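PDB 3GZA: putative alpha-L-fucosidase, which probably hydrolyses alpha-L-fucosides, releasing L-fucose from glycans. Local coordinates for the interface of chains A and B. Residues are numbered along the deposited sequence; one frame, centred on the assembly and turned at random. Chains: chain A/B, putative alpha-L-fucosidase.

The interface of chains A and B. Residues chain A 47-49, 136; chain B 154, 157, 160.
On one face of the B:Trp157 indole, toward its rim, lies the ring of A:Pro47, whose CB stands 3.6 Å from the centroid of the five-membered ring in a CH-pi contact. Proline suits this place because its rigid methylene groups can lie against an aromatic surface. CD1 of A:Leu136 approaches the same face at the rim of the benzo ring, 3.4 Å from CH2 of B:Trp157; the branched leucine supplies the methyl group. At the edge, the indole N-H points to chain A: NE1 of B:Trp157 donates to the carbonyl O of A:Ile48 over 3.0 Å. The acceptor lies close to the ring plane, yet the nitrogen sits above the carbonyl plane, 60° out of it, and so does not lie on a lone pair. Beside NE1, the carboxylate OE2 of A:Glu49 comes up to the edge at CD1 of B:Trp157, 3.4 Å away. With CG anti to the backbone N (chi1 176°), the indole reaches from helix 149-171 of chain B to the loop of A:Pro47 and A:Ile48. An alanine in place of B:Trp157 would probably leave the A:Ile48 carbonyl without this donor and open a gap beside A:Pro47 and A:Leu136.

One helical turn further on, B:Arg160 grips A:Glu49 side-on, a pairing suited to two long, oppositely charged chains across the contact between the two chains. Its NH2 forms a salt bridge and hydrogen bond to OE2 of A:Glu49 at 2.8 Å. Both carboxylate oxygens are met on their syn sides, but the carboxylate and guanidinium planes are turned 48° apart, so the fork is twisted. Being two-fold symmetric, the interface repeats this patch with the chains exchanged, although the structure alone does not show that the dimer is biological. Beside the proline, CG of B:Arg154 makes a looser apolar contact with CG of A:Pro47. The second prong of the fork runs from NE of B:Arg160 to OE1 of A:Glu49, 2.9 Å long.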
# COMPACT_ATOMS: atom_id res chain seq x y z
N PRO A 47 10.06 -4.10 5.18
CA PRO A 47 8.96 -4.40 4.31
C PRO A 47 9.32 -5.53 3.30
O PRO A 47 10.48 -5.67 2.88
CB PRO A 47 8.71 -3.07 3.59
CG PRO A 47 9.26 -2.04 4.48
CD PRO A 47 10.46 -2.69 5.12
N ILE A 48 8.30 -6.28 2.89
CA ILE A 48 8.49 -7.39 1.99
C ILE A 48 8.98 -6.92 0.61
O ILE A 48 8.39 -6.03 0.01
CB ILE A 48 7.20 -8.26 1.87
CG1 ILE A 48 6.84 -8.88 3.23
CG2 ILE A 48 7.33 -9.37 0.78
CD1 ILE A 48 7.81 -9.92 3.76
N GLU A 49 10.03 -7.54 0.12
CA GLU A 49 10.62 -7.16 -1.19
C GLU A 49 9.73 -7.47 -2.39
O GLU A 49 9.63 -6.65 -3.30
CB GLU A 49 12.02 -7.74 -1.40
CG GLU A 49 13.02 -7.18 -0.45
CD GLU A 49 13.35 -5.70 -0.69
OE1 GLU A 49 13.45 -5.26 -1.87
OE2 GLU A 49 13.57 -5.00 0.32
N LEU A 136 5.06 -2.20 6.02
CA LEU A 136 4.91 -1.38 4.79
C LEU A 136 4.65 0.07 5.13
O LEU A 136 5.24 0.96 4.52
CB LEU A 136 3.73 -1.89 3.93
CG LEU A 136 3.57 -1.12 2.63
CD1 LEU A 136 4.74 -1.37 1.63
CD2 LEU A 136 2.16 -1.46 2.09
N ARG B 154 12.84 1.27 5.48
CA ARG B 154 11.77 1.72 4.63
C ARG B 154 12.26 2.66 3.52
O ARG B 154 11.76 2.60 2.40
CB ARG B 154 10.66 2.41 5.45
CG ARG B 154 9.90 1.49 6.42
CD ARG B 154 8.50 2.04 6.72
NE ARG B 154 8.55 3.47 7.03
CZ ARG B 154 9.04 4.02 8.16
NH1 ARG B 154 9.55 3.31 9.17
NH2 ARG B 154 9.02 5.31 8.29
N TRP B 157 14.03 0.47 1.00
CA TRP B 157 13.02 -0.29 0.31
C TRP B 157 12.29 0.60 -0.71
O TRP B 157 12.02 0.16 -1.84
CB TRP B 157 12.07 -0.90 1.35
CG TRP B 157 10.91 -1.64 0.79
CD1 TRP B 157 10.84 -2.98 0.60
CD2 TRP B 157 9.68 -1.09 0.35
NE1 TRP B 157 9.62 -3.30 0.06
CE2 TRP B 157 8.89 -2.17 -0.12
CE3 TRP B 157 9.16 0.21 0.26
CZ2 TRP B 157 7.62 -2.00 -0.64
CZ3 TRP B 157 7.90 0.36 -0.26
CH2 TRP B 157 7.14 -0.73 -0.71
N ARG B 160 14.25 1.03 -3.89
CA ARG B 160 14.02 -0.14 -4.72
C ARG B 160 12.65 -0.20 -5.37
O ARG B 160 12.52 -0.63 -6.50
CB ARG B 160 14.33 -1.43 -3.90
CG ARG B 160 15.77 -1.61 -3.60
CD ARG B 160 16.06 -2.98 -3.01
NE ARG B 160 15.47 -3.14 -1.68
CZ ARG B 160 16.04 -2.74 -0.56
NH1 ARG B 160 17.18 -2.09 -0.56
NH2 ARG B 160 15.38 -2.94 0.58